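Local coordinates for mundticin KS immunity protein (Enterococcus mundtii, PDB 2ZRR), which probably protects its bacteriocin-producing host against mundticin KS, the peptide toxin that the cell itself makes, and folds as an antiparallel four-helix bundle, at residues A[32-37]-A[66-71]; A[38-43]-A[105-110]; A[45-50]-A[99-104]; A[58-63]-A[83-88]. All blocks are in the same frame, centred on the assembly; numbering follows the deposited sequence.

Contact 1: A[32-37]-A[66-71]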
loop_
_atom_site.group_PDB
_atom_site.type_symbol
_atom_site.label_atom_id
_atom_site.label_comp_id
_atom_site.label_asym_id
_atom_site.label_seq_id
_atom_site.Cartn_x
_atom_site.Cartn_y
_atom_site.Cartn_z
ATOM N N ASP A 32 -2.197 10.728 -13.302
ATOM C CA ASP A 32 -3.119 9.725 -12.810
ATOM C C ASP A 32 -2.382 8.960 -11.736
ATOM O O ASP A 32 -2.506 7.746 -11.618
ATOM C CB ASP A 32 -3.587 8.784 -13.925
ATOM C CG ASP A 32 -2.449 8.189 -14.708
ATOM O OD1 ASP A 32 -2.688 7.767 -15.855
ATOM O OD2 ASP A 32 -1.315 8.140 -14.184
ATOM N N ARG A 33 -1.593 9.695 -10.962
ATOM C CA ARG A 33 -0.840 9.112 -9.860
ATOM C C ARG A 33 -1.812 8.512 -8.846
ATOM O O ARG A 33 -1.508 7.491 -8.225
ATOM C CB ARG A 33 -0.020 10.179 -9.141
ATOM C CG ARG A 33 1.212 10.649 -9.865
ATOM C CD ARG A 33 1.791 11.846 -9.107
ATOM N NE ARG A 33 0.941 13.033 -9.222
ATOM C CZ ARG A 33 1.006 14.089 -8.414
ATOM N NH1 ARG A 33 1.883 14.118 -7.421
ATOM N NH2 ARG A 33 0.202 15.124 -8.606
ATOM N N ARG A 34 -2.959 9.176 -8.663
ATOM C CA ARG A 34 -3.978 8.709 -7.720
ATOM C C ARG A 34 -4.579 7.415 -8.247
ATOM O O ARG A 34 -4.643 6.422 -7.527
ATOM C CB ARG A 34 -5.084 9.757 -7.529
ATOM C CG ARG A 34 -5.970 9.491 -6.292
ATOM C CD ARG A 34 -6.906 10.661 -5.969
ATOM N NE ARG A 34 -6.141 11.856 -5.633
ATOM C CZ ARG A 34 -5.609 12.103 -4.438
ATOM N NH1 ARG A 34 -5.759 11.238 -3.444
ATOM N NH2 ARG A 34 -4.890 13.203 -4.256
ATOM N N LYS A 35 -5.024 7.425 -9.501
ATOM C CA LYS A 35 -5.574 6.209 -10.098
ATOM C C LYS A 35 -4.507 5.091 -10.071
ATOM O O LYS A 35 -4.787 3.958 -9.680
ATOM C CB LYS A 35 -6.015 6.485 -11.531
ATOM C CG LYS A 35 -6.722 5.312 -12.194
ATOM C CD LYS A 35 -6.381 5.229 -13.682
ATOM C CE LYS A 35 -7.056 6.343 -14.486
ATOM N NZ LYS A 35 -8.356 5.912 -15.094
ATOM N N LYS A 36 -3.278 5.424 -10.458
ATOM C CA LYS A 36 -2.183 4.455 -10.463
ATOM C C LYS A 36 -1.946 3.896 -9.074
ATOM O O LYS A 36 -1.857 2.682 -8.899
ATOM C CB LYS A 36 -0.891 5.116 -10.952
ATOM C CG LYS A 36 -0.389 4.627 -12.296
ATOM C CD LYS A 36 0.971 5.249 -12.646
ATOM C CE LYS A 36 0.841 6.408 -13.635
ATOM N NZ LYS A 36 1.141 7.726 -12.994
ATOM N N ALA A 37 -1.822 4.780 -8.082
ATOM C CA ALA A 37 -1.594 4.343 -6.701
ATOM C C ALA A 37 -2.719 3.416 -6.203
ATOM O O ALA A 37 -2.461 2.378 -5.583
ATOM C CB ALA A 37 -1.460 5.554 -5.786
ATOM N N LYS A 66 -8.636 3.877 0.907
ATOM C CA LYS A 66 -9.773 4.768 1.134
ATOM C C LYS A 66 -9.312 6.219 1.297
ATOM O O LYS A 66 -9.983 7.143 0.837
ATOM C CB LYS A 66 -10.591 4.328 2.356
ATOM C CG LYS A 66 -9.780 3.902 3.537
ATOM C CD LYS A 66 -10.619 3.967 4.799
ATOM C CE LYS A 66 -9.984 4.889 5.836
ATOM N NZ LYS A 66 -8.927 5.761 5.238
ATOM N N LYS A 67 -8.166 6.426 1.940
ATOM C CA LYS A 67 -7.640 7.785 2.103
ATOM C C LYS A 67 -7.386 8.402 0.738
ATOM O O LYS A 67 -7.629 9.591 0.541
ATOM C CB LYS A 67 -6.328 7.782 2.886
ATOM C CG LYS A 67 -6.483 7.626 4.383
ATOM C CD LYS A 67 -5.144 7.776 5.082
ATOM C CE LYS A 67 -5.269 7.539 6.579
ATOM N NZ LYS A 67 -5.070 6.110 6.937
ATOM N N LEU A 68 -6.896 7.585 -0.203
ATOM C CA LEU A 68 -6.609 8.048 -1.567
ATOM C C LEU A 68 -7.875 8.511 -2.292
ATOM O O LEU A 68 -7.886 9.529 -2.986
ATOM C CB LEU A 68 -5.940 6.926 -2.378
ATOM C CG LEU A 68 -4.448 6.719 -2.137
ATOM C CD1 LEU A 68 -3.999 5.420 -2.775
ATOM C CD2 LEU A 68 -3.669 7.889 -2.724
ATOM N N LYS A 69 -8.950 7.755 -2.130
ATOM C CA LYS A 69 -10.196 8.096 -2.786
ATOM C C LYS A 69 -11.012 9.186 -2.106
ATOM O O LYS A 69 -11.671 9.969 -2.783
ATOM C CB LYS A 69 -11.058 6.847 -2.913
ATOM C CG LYS A 69 -10.260 5.599 -3.201
ATOM C CD LYS A 69 -11.145 4.375 -3.150
ATOM C CE LYS A 69 -11.266 3.715 -4.494
ATOM N NZ LYS A 69 -10.617 2.380 -4.433
ATOM N N ASN A 70 -10.961 9.253 -0.777
ATOM C CA ASN A 70 -11.764 10.235 -0.040
ATOM C C ASN A 70 -11.111 11.516 0.474
ATOM O O ASN A 70 -11.765 12.559 0.500
ATOM C CB ASN A 70 -12.445 9.546 1.135
ATOM C CG ASN A 70 -13.231 8.322 0.719
ATOM O OD1 ASN A 70 -13.854 8.296 -0.336
ATOM N ND2 ASN A 70 -13.208 7.301 1.560
ATOM N N GLU A 71 -9.845 11.441 0.886
ATOM C CA GLU A 71 -9.121 12.602 1.424
ATOM C C GLU A 71 -8.749 13.661 0.383
ATOM O O GLU A 71 -8.355 13.335 -0.724
ATOM C CB GLU A 71 -7.850 12.130 2.129
ATOM C CG GLU A 71 -7.957 12.025 3.642
ATOM C CD GLU A 71 -6.672 11.520 4.286
ATOM O OE1 GLU A 71 -5.571 11.812 3.765
ATOM O OE2 GLU A 71 -6.759 10.822 5.318
HETATM O O HOH W 1 -5.569 11.388 -0.357
#
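The carbonyl oxygen of Leu68, in the last turn of helix 55-70, accepts a hydrogen bond from the guanidinium of Arg34, NH1 to O at 2.8 Å. The bond is bent, with an N-H...O angle of 140°, and the oxygen lies 23° out of the guanidinium plane; on the acceptor side NH1 sits in the carbonyl plane and meets a lone pair. With CG anti to its own backbone N (chi1 -165°) and chi2 extended, Arg34 lays CD beside the same oxygen, at 3.3 Å, and the bend at chi3 then turns the guanidinium so that NH1 meets it. A water widens the grip: it accepts from Arg34 NH1 at 3.1 Å and donates to Lys67 O at 2.9 Å, with a weak further bond to Glu71 O. NH2 of the arginine donates in turn to the carbonyl of Thr73, so one side chain, directly or through the water, serves several carbonyl groups at and just beyond the end of helix 55-70. Its positive charge would also suit the negative end of the helix dipole. Deeper in, the contact turns apolar: Ala37 CB packs on Leu68 CD1 at 3.9 Å, while CD2 of the same leucine lies beside Arg34 NH1. An arginine from the start of one helix thus closes the C-terminal end of the next, at one end of an antiparallel four-helix bundle.

Contact 2: A[38-43]-A[105-110]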
loop_
_atom_site.group_PDB
_atom_site.type_symbol
_atom_site.label_atom_id
_atom_site.label_comp_id
_atom_site.label_asym_id
_atom_site.label_seq_id
_atom_site.Cartn_x
_atom_site.Cartn_y
_atom_site.Cartn_z
ATOM N N GLU A 38 -3.966 3.784 -6.482
ATOM C CA GLU A 38 -5.105 2.971 -6.068
ATOM C C GLU A 38 -5.095 1.591 -6.752
ATOM O O GLU A 38 -5.361 0.567 -6.119
ATOM C CB GLU A 38 -6.403 3.709 -6.393
ATOM C CG GLU A 38 -6.753 4.807 -5.415
ATOM C CD GLU A 38 -7.763 5.771 -5.976
ATOM O OE1 GLU A 38 -8.410 5.450 -6.988
ATOM O OE2 GLU A 38 -7.920 6.866 -5.400
ATOM N N VAL A 39 -4.779 1.573 -8.047
ATOM C CA VAL A 39 -4.719 0.325 -8.815
ATOM C C VAL A 39 -3.724 -0.643 -8.179
ATOM O O VAL A 39 -4.051 -1.803 -7.937
ATOM C CB VAL A 39 -4.315 0.597 -10.290
ATOM C CG1 VAL A 39 -3.718 -0.646 -10.925
ATOM C CG2 VAL A 39 -5.522 1.053 -11.068
ATOM N N ILE A 40 -2.515 -0.165 -7.894
ATOM C CA ILE A 40 -1.492 -1.009 -7.289
ATOM C C ILE A 40 -1.954 -1.586 -5.946
ATOM O O ILE A 40 -1.725 -2.761 -5.639
ATOM C CB ILE A 40 -0.187 -0.218 -7.076
ATOM C CG1 ILE A 40 0.361 0.255 -8.418
ATOM C CG2 ILE A 40 0.852 -1.082 -6.388
ATOM C CD1 ILE A 40 1.604 1.116 -8.284
ATOM N N ILE A 41 -2.607 -0.761 -5.138
ATOM C CA ILE A 41 -3.075 -1.222 -3.834
ATOM C C ILE A 41 -4.167 -2.273 -4.013
ATOM O O ILE A 41 -4.163 -3.307 -3.347
ATOM C CB ILE A 41 -3.590 -0.026 -2.980
ATOM C CG1 ILE A 41 -2.389 0.767 -2.446
ATOM C CG2 ILE A 41 -4.461 -0.530 -1.822
ATOM C CD1 ILE A 41 -2.590 2.270 -2.426
ATOM N N THR A 42 -5.091 -2.017 -4.925
ATOM C CA THR A 42 -6.167 -2.967 -5.181
ATOM C C THR A 42 -5.559 -4.320 -5.564
ATOM O O THR A 42 -5.900 -5.351 -4.999
ATOM C CB THR A 42 -7.077 -2.458 -6.315
ATOM O OG1 THR A 42 -7.646 -1.195 -5.939
ATOM C CG2 THR A 42 -8.188 -3.443 -6.598
ATOM N N GLU A 43 -4.639 -4.291 -6.521
ATOM C CA GLU A 43 -3.960 -5.495 -6.990
ATOM C C GLU A 43 -3.268 -6.211 -5.841
ATOM O O GLU A 43 -3.402 -7.424 -5.678
ATOM C CB GLU A 43 -2.917 -5.126 -8.049
ATOM C CG GLU A 43 -3.520 -4.612 -9.332
ATOM C CD GLU A 43 -2.470 -4.069 -10.284
ATOM O OE1 GLU A 43 -1.363 -3.708 -9.819
ATOM O OE2 GLU A 43 -2.761 -4.006 -11.500
ATOM N N LEU A 105 5.026 -3.142 -4.086
ATOM C CA LEU A 105 5.091 -2.158 -3.012
ATOM C C LEU A 105 6.071 -1.035 -3.367
ATOM O O LEU A 105 5.731 0.150 -3.284
ATOM C CB LEU A 105 5.531 -2.831 -1.707
ATOM C CG LEU A 105 4.439 -3.226 -0.701
ATOM C CD1 LEU A 105 5.082 -3.552 0.650
ATOM C CD2 LEU A 105 3.423 -2.094 -0.556
ATOM N N LYS A 106 7.288 -1.418 -3.760
ATOM C CA LYS A 106 8.334 -0.461 -4.137
ATOM C C LYS A 106 7.847 0.412 -5.286
ATOM O O LYS A 106 8.140 1.610 -5.351
ATOM C CB LYS A 106 9.610 -1.207 -4.552
ATOM C CG LYS A 106 10.297 -1.949 -3.409
ATOM C CD LYS A 106 11.680 -2.462 -3.797
ATOM C CE LYS A 106 11.646 -3.959 -4.106
ATOM N NZ LYS A 106 12.806 -4.702 -3.530
ATOM N N GLU A 107 7.099 -0.206 -6.193
ATOM C CA GLU A 107 6.541 0.484 -7.344
ATOM C C GLU A 107 5.492 1.490 -6.842
ATOM O O GLU A 107 5.231 2.519 -7.472
ATOM C CB GLU A 107 5.924 -0.554 -8.282
ATOM C CG GLU A 107 4.929 -0.033 -9.293
ATOM C CD GLU A 107 4.283 -1.165 -10.081
ATOM O OE1 GLU A 107 3.426 -0.891 -10.956
ATOM O OE2 GLU A 107 4.640 -2.335 -9.816
ATOM N N LEU A 108 4.901 1.194 -5.689
ATOM C CA LEU A 108 3.906 2.081 -5.104
ATOM C C LEU A 108 4.616 3.314 -4.547
ATOM O O LEU A 108 4.252 4.447 -4.874
ATOM C CB LEU A 108 3.138 1.356 -3.991
ATOM C CG LEU A 108 2.066 2.135 -3.222
ATOM C CD1 LEU A 108 0.975 2.644 -4.163
ATOM C CD2 LEU A 108 1.483 1.227 -2.170
ATOM N N MET A 109 5.634 3.089 -3.719
ATOM C CA MET A 109 6.404 4.185 -3.126
ATOM C C MET A 109 7.044 5.047 -4.215
ATOM O O MET A 109 7.149 6.266 -4.086
ATOM C CB MET A 109 7.492 3.628 -2.206
ATOM C CG MET A 109 7.117 3.593 -0.738
ATOM S SD MET A 109 5.455 2.931 -0.419
ATOM C CE MET A 109 4.574 4.430 0.041
ATOM N N SER A 110 7.466 4.398 -5.294
ATOM C CA SER A 110 8.088 5.084 -6.415
ATOM C C SER A 110 7.179 6.128 -7.047
ATOM O O SER A 110 7.657 6.991 -7.778
ATOM C CB SER A 110 8.495 4.079 -7.494
ATOM O OG SER A 110 7.772 4.311 -8.698
#
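Ile40 and Ile41 of helix 33-48 pack against Glu107 and Leu108 of helix 99-109, the first and last helices of the antiparallel four-helix bundle. The two short segments run at 160° to one another, with their axes 9.8 Å apart at closest approach, and the CA atoms of Ile40 and Leu108 are the nearest pair across the contact. Apolar packing makes the inner part of the contact. Ile40 sets its CG2 branch against Leu108 CB at 4.1 Å, while Ile41 turns its CG1 toward the leucine's CD2 at 3.9 Å, and the CD1 methyls of Ile41 and Leu108 meet as well. Leu108 can serve both isoleucines because its CG stands anti to the backbone N (chi1 178°), which carries the forked end over to Ile41 while CB remains beside Ile40. Beyond these residues, Leu108 reaches Met82 of helix 75-90 and Ile41 reaches Leu68 of helix 55-70, so the pair is continuous with the core between all four helices. Contact between apolar and polar groups forms the outer part. The extended chain of Glu107 passes obliquely over the end of Ile40, touching it through CG, and its carboxylate forms a salt bridge through OE2 with Lys104, one turn earlier on the same helix. The CD1 methyl of Ile40 lies 3.7 Å from Glu107 CG and 3.8 Å from Glu107 OE1.

Contact 3: A[45-50]-A[99-104]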
loop_
_atom_site.group_PDB
_atom_site.type_symbol
_atom_site.label_atom_id
_atom_site.label_comp_id
_atom_site.label_asym_id
_atom_site.label_seq_id
_atom_site.Cartn_x
_atom_site.Cartn_y
_atom_site.Cartn_z
ATOM N N LEU A 45 -3.804 -6.008 -2.566
ATOM C CA LEU A 45 -4.752 -6.549 -1.597
ATOM C C LEU A 45 -5.367 -7.834 -2.118
ATOM O O LEU A 45 -5.526 -8.812 -1.384
ATOM C CB LEU A 45 -5.853 -5.533 -1.316
ATOM C CG LEU A 45 -5.483 -4.562 -0.207
ATOM C CD1 LEU A 45 -6.526 -3.463 -0.131
ATOM C CD2 LEU A 45 -5.375 -5.318 1.104
ATOM N N ASP A 46 -5.717 -7.821 -3.397
ATOM C CA ASP A 46 -6.304 -8.983 -4.044
ATOM C C ASP A 46 -5.328 -10.168 -4.003
ATOM O O ASP A 46 -5.733 -11.331 -3.946
ATOM C CB ASP A 46 -6.632 -8.637 -5.496
ATOM C CG ASP A 46 -7.940 -9.246 -5.961
ATOM O OD1 ASP A 46 -8.848 -8.472 -6.331
ATOM O OD2 ASP A 46 -8.063 -10.493 -5.962
ATOM N N ASP A 47 -4.037 -9.858 -4.013
ATOM C CA ASP A 47 -3.003 -10.880 -4.019
ATOM C C ASP A 47 -2.556 -11.368 -2.651
ATOM O O ASP A 47 -2.229 -12.538 -2.484
ATOM C CB ASP A 47 -1.782 -10.365 -4.784
ATOM C CG ASP A 47 -0.937 -11.486 -5.349
ATOM O OD1 ASP A 47 0.120 -11.791 -4.759
ATOM O OD2 ASP A 47 -1.336 -12.064 -6.382
ATOM N N LEU A 48 -2.539 -10.472 -1.676
ATOM C CA LEU A 48 -2.099 -10.806 -0.329
ATOM C C LEU A 48 -2.826 -11.934 0.396
ATOM O O LEU A 48 -2.211 -12.634 1.202
ATOM C CB LEU A 48 -2.130 -9.553 0.545
ATOM C CG LEU A 48 -0.899 -8.662 0.398
ATOM C CD1 LEU A 48 -1.131 -7.354 1.115
ATOM C CD2 LEU A 48 0.315 -9.382 0.965
ATOM N N GLU A 49 -4.116 -12.117 0.135
ATOM C CA GLU A 49 -4.870 -13.176 0.813
ATOM C C GLU A 49 -5.131 -12.837 2.287
ATOM O O GLU A 49 -4.215 -12.458 3.033
ATOM C CB GLU A 49 -4.126 -14.524 0.734
ATOM C CG GLU A 49 -3.534 -15.007 2.082
ATOM C CD GLU A 49 -3.019 -16.446 2.052
ATOM O OE1 GLU A 49 -1.941 -16.710 2.639
ATOM O OE2 GLU A 49 -3.699 -17.311 1.450
ATOM N N ILE A 50 -6.387 -12.988 2.697
ATOM C CA ILE A 50 -6.798 -12.714 4.068
ATOM C C ILE A 50 -6.256 -13.818 4.963
ATOM O O ILE A 50 -6.701 -14.962 4.889
ATOM C CB ILE A 50 -8.343 -12.652 4.176
ATOM C CG1 ILE A 50 -8.858 -11.435 3.401
ATOM C CG2 ILE A 50 -8.774 -12.574 5.645
ATOM C CD1 ILE A 50 -10.204 -11.632 2.728
ATOM N N GLU A 99 8.956 -11.892 -4.113
ATOM C CA GLU A 99 9.543 -10.902 -5.015
ATOM C C GLU A 99 8.509 -10.001 -5.685
ATOM O O GLU A 99 8.622 -8.777 -5.646
ATOM C CB GLU A 99 10.376 -11.599 -6.094
ATOM C CG GLU A 99 11.178 -10.649 -6.978
ATOM C CD GLU A 99 12.261 -11.362 -7.777
ATOM O OE1 GLU A 99 12.518 -12.555 -7.507
ATOM O OE2 GLU A 99 12.856 -10.728 -8.677
ATOM N N ASN A 100 7.502 -10.616 -6.295
ATOM C CA ASN A 100 6.445 -9.891 -6.990
ATOM C C ASN A 100 5.670 -8.887 -6.138
ATOM O O ASN A 100 5.253 -7.841 -6.631
ATOM C CB ASN A 100 5.462 -10.886 -7.611
ATOM C CG ASN A 100 6.022 -11.555 -8.851
ATOM O OD1 ASN A 100 5.301 -12.236 -9.585
ATOM N ND2 ASN A 100 7.319 -11.363 -9.090
ATOM N N GLN A 101 5.477 -9.201 -4.862
ATOM C CA GLN A 101 4.738 -8.306 -3.983
ATOM C C GLN A 101 5.559 -7.126 -3.497
ATOM O O GLN A 101 5.065 -6.001 -3.455
ATOM C CB GLN A 101 4.187 -9.086 -2.802
ATOM C CG GLN A 101 2.982 -9.913 -3.177
ATOM C CD GLN A 101 2.728 -11.010 -2.178
ATOM O OE1 GLN A 101 3.438 -11.117 -1.182
ATOM N NE2 GLN A 101 1.714 -11.836 -2.435
ATOM N N SER A 102 6.813 -7.375 -3.129
ATOM C CA SER A 102 7.688 -6.296 -2.669
ATOM C C SER A 102 7.947 -5.318 -3.814
ATOM O O SER A 102 8.112 -4.117 -3.592
ATOM C CB SER A 102 9.016 -6.855 -2.178
ATOM O OG SER A 102 9.145 -8.204 -2.567
ATOM N N LYS A 103 7.982 -5.837 -5.038
ATOM C CA LYS A 103 8.209 -5.001 -6.206
ATOM C C LYS A 103 6.983 -4.150 -6.449
ATOM O O LYS A 103 7.091 -3.012 -6.903
ATOM C CB LYS A 103 8.503 -5.858 -7.440
ATOM C CG LYS A 103 9.961 -6.303 -7.548
ATOM C CD LYS A 103 10.374 -6.510 -8.998
ATOM C CE LYS A 103 10.321 -7.982 -9.388
ATOM N NZ LYS A 103 9.284 -8.245 -10.430
ATOM N N LYS A 104 5.812 -4.706 -6.148
ATOM C CA LYS A 104 4.559 -3.972 -6.316
ATOM C C LYS A 104 4.543 -2.843 -5.288
ATOM O O LYS A 104 4.111 -1.729 -5.582
ATOM C CB LYS A 104 3.364 -4.897 -6.084
ATOM C CG LYS A 104 2.564 -5.209 -7.328
ATOM C CD LYS A 104 2.140 -3.950 -8.058
ATOM C CE LYS A 104 1.364 -4.286 -9.322
ATOM N NZ LYS A 104 2.123 -3.984 -10.568
#
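Where helix 33-48 finishes and helix 99-109 begins, the first and last helices of the antiparallel four-helix bundle are joined by a side-chain bridge from Gln101 to Asp47. Gln101 points its CB toward helix 33-48 and its chain is extended beyond CG, which takes the amide across to the aspartate. There NE2 donates to Asp47 OD1 at 2.8 Å. The bond is nearly straight, at 170°, and the acceptor lies within 3° of the amide plane, so the N-H is used without distortion. The carboxylate is turned 79° from that plane and receives the donor almost in line with its own C-O bond rather than on one of the lone pairs at the sides. Asp47 presents OD1 by holding CG anti to its backbone N, on the side of the helix that faces Gln101. The pair sits toward solvent, beside Leu48, a buried residue that also packs on Leu61 and Arg58 of helix 55-70. At the start of helix 99-109 the backbone N of Gln101 is itself bonded to Asn98 OD1. The amide oxygen has its polar need met by a hydrogen bond close by in the chain, and Gln101 OE1 makes only a loose van der Waals approach to Leu48 CD2, at 4.2 Å.

Contact 4: A[58-63]-A[83-88]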
loop_
_atom_site.group_PDB
_atom_site.type_symbol
_atom_site.label_atom_id
_atom_site.label_comp_id
_atom_site.label_asym_id
_atom_site.label_seq_id
_atom_site.Cartn_x
_atom_site.Cartn_y
_atom_site.Cartn_z
ATOM N N ARG A 58 -2.488 -5.644 5.149
ATOM C CA ARG A 58 -3.717 -5.467 4.393
ATOM C C ARG A 58 -4.482 -4.309 5.004
ATOM O O ARG A 58 -5.143 -3.552 4.299
ATOM C CB ARG A 58 -4.569 -6.733 4.455
ATOM C CG ARG A 58 -3.906 -7.984 3.891
ATOM C CD ARG A 58 -4.872 -9.167 3.891
ATOM N NE ARG A 58 -6.211 -8.772 3.455
ATOM C CZ ARG A 58 -6.584 -8.691 2.183
ATOM N NH1 ARG A 58 -5.713 -8.982 1.225
ATOM N NH2 ARG A 58 -7.814 -8.306 1.866
ATOM N N LYS A 59 -4.381 -4.177 6.322
ATOM C CA LYS A 59 -5.053 -3.101 7.040
ATOM C C LYS A 59 -4.549 -1.744 6.533
ATOM O O LYS A 59 -5.340 -0.907 6.090
ATOM C CB LYS A 59 -4.793 -3.237 8.548
ATOM C CG LYS A 59 -6.004 -2.963 9.432
ATOM C CD LYS A 59 -6.960 -4.150 9.478
ATOM C CE LYS A 59 -7.358 -4.459 10.908
ATOM N NZ LYS A 59 -6.199 -4.923 11.725
ATOM N N VAL A 60 -3.232 -1.536 6.597
ATOM C CA VAL A 60 -2.607 -0.297 6.135
ATOM C C VAL A 60 -2.969 -0.049 4.680
ATOM O O VAL A 60 -3.404 1.039 4.304
ATOM C CB VAL A 60 -1.077 -0.381 6.219
ATOM C CG1 VAL A 60 -0.451 0.831 5.536
ATOM C CG2 VAL A 60 -0.639 -0.488 7.668
ATOM N N LEU A 61 -2.775 -1.072 3.858
ATOM C CA LEU A 61 -3.079 -0.975 2.441
ATOM C C LEU A 61 -4.521 -0.578 2.250
ATOM O O LEU A 61 -4.822 0.319 1.463
ATOM C CB LEU A 61 -2.840 -2.316 1.760
ATOM C CG LEU A 61 -1.374 -2.743 1.711
ATOM C CD1 LEU A 61 -1.267 -4.147 1.130
ATOM C CD2 LEU A 61 -0.582 -1.743 0.874
ATOM N N GLY A 62 -5.410 -1.264 2.968
ATOM C CA GLY A 62 -6.833 -0.986 2.861
ATOM C C GLY A 62 -7.149 0.410 3.344
ATOM O O GLY A 62 -7.944 1.129 2.739
ATOM N N SER A 63 -6.503 0.805 4.432
ATOM C CA SER A 63 -6.717 2.131 4.990
ATOM C C SER A 63 -6.292 3.242 4.024
ATOM O O SER A 63 -7.017 4.224 3.837
ATOM C CB SER A 63 -5.954 2.277 6.307
ATOM O OG SER A 63 -5.771 3.650 6.627
ATOM N N ASN A 83 4.085 5.121 3.506
ATOM C CA ASN A 83 5.397 4.506 3.385
ATOM C C ASN A 83 5.904 4.160 4.774
ATOM O O ASN A 83 6.449 3.080 5.000
ATOM C CB ASN A 83 6.359 5.478 2.698
ATOM C CG ASN A 83 7.781 4.949 2.623
ATOM O OD1 ASN A 83 8.014 3.738 2.672
ATOM N ND2 ASN A 83 8.743 5.861 2.502
ATOM N N ILE A 84 5.714 5.083 5.707
ATOM C CA ILE A 84 6.151 4.864 7.072
ATOM C C ILE A 84 5.364 3.711 7.691
ATOM O O ILE A 84 5.937 2.784 8.266
ATOM C CB ILE A 84 5.952 6.140 7.905
ATOM C CG1 ILE A 84 6.889 7.234 7.392
ATOM C CG2 ILE A 84 6.218 5.859 9.377
ATOM C CD1 ILE A 84 8.350 6.811 7.317
ATOM N N GLU A 85 4.044 3.769 7.552
ATOM C CA GLU A 85 3.162 2.744 8.089
ATOM C C GLU A 85 3.492 1.323 7.637
ATOM O O GLU A 85 3.558 0.417 8.461
ATOM C CB GLU A 85 1.723 3.065 7.715
ATOM C CG GLU A 85 0.821 3.269 8.899
ATOM C CD GLU A 85 -0.437 4.012 8.525
ATOM O OE1 GLU A 85 -1.485 3.354 8.346
ATOM O OE2 GLU A 85 -0.374 5.255 8.410
ATOM N N ILE A 86 3.688 1.128 6.334
ATOM C CA ILE A 86 4.005 -0.199 5.793
ATOM C C ILE A 86 5.316 -0.744 6.361
ATOM O O ILE A 86 5.618 -1.935 6.234
ATOM C CB ILE A 86 4.103 -0.171 4.242
ATOM C CG1 ILE A 86 2.782 0.319 3.652
ATOM C CG2 ILE A 86 4.407 -1.566 3.697
ATOM C CD1 ILE A 86 2.782 0.403 2.146
ATOM N N SER A 87 6.090 0.128 6.996
ATOM C CA SER A 87 7.363 -0.273 7.578
ATOM C C SER A 87 7.165 -1.113 8.831
ATOM O O SER A 87 7.510 -2.292 8.854
ATOM C CB SER A 87 8.201 0.962 7.916
ATOM O OG SER A 87 8.976 1.365 6.797
ATOM N N ASN A 88 6.591 -0.498 9.860
ATOM C CA ASN A 88 6.359 -1.169 11.136
ATOM C C ASN A 88 5.306 -2.271 11.094
ATOM O O ASN A 88 5.047 -2.921 12.106
ATOM C CB ASN A 88 5.978 -0.143 12.202
ATOM C CG ASN A 88 6.303 1.277 11.785
ATOM O OD1 ASN A 88 5.470 2.173 11.902
ATOM N ND2 ASN A 88 7.521 1.491 11.295
#
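Val60 meets Glu85 and Ile86 chiefly through CG1, which stands anti to the backbone N at chi1 171° and lies 3.8 Å from Glu85 CB and at the same distance from Ile86 CG1. Glu85 OE1 lies about equally close to both methyls, 3.9 Å from Val60 CG1 and 4.0 Å from Val60 CG2, so the valine is flanked by the acid as well as by the isoleucine. One residue on, Leu61 comes in from the side. Its CD2 approaches Ile86 CD1 at 4.2 Å, the two side chains crossing at about a right angle, and it continues to Leu45 and Leu48 of helix 33-48, whereas Ile86 continues to Leu105 of helix 99-109. The segments of helices 55-70 and 75-90 run at 165° to each other with axes 9.6 Å apart, as in neighbouring helices of an antiparallel bundle. They are held together by van der Waals packing of Val60 and Leu61 on Ile86 and the aliphatic part of Glu85. The polar end of Glu85 is held by a hydrogen bond between its OE2 and the hydroxyl of Tyr64 on helix 55-70, which means that a polar tie one turn along from Val60 borders the buried side chains.

How the contacts relate
The four contacts sample three helix pairings of a single antiparallel four-helix bundle. Contacts 2 and 3 lie in succession along the seam between helix 33-48 and helix 99-109, their centres about 9 Å apart, while contacts 1 and 3 stand about 18 Å apart on opposite sides of the chain's centre. Contact 4 joins helix 55-70 to helix 75-90 and is nested along the chain inside the loops closed by contacts 2 and 3. Contact 1 pairs helix 33-48 with helix 55-70 and alternates in sequence with each of the others. Contacts 2 and 4, about 12 Å apart between centres, touch through Ile41 and Leu61 and through Leu105 and Ile86, so the pairings share one core that binds the first helix to the last.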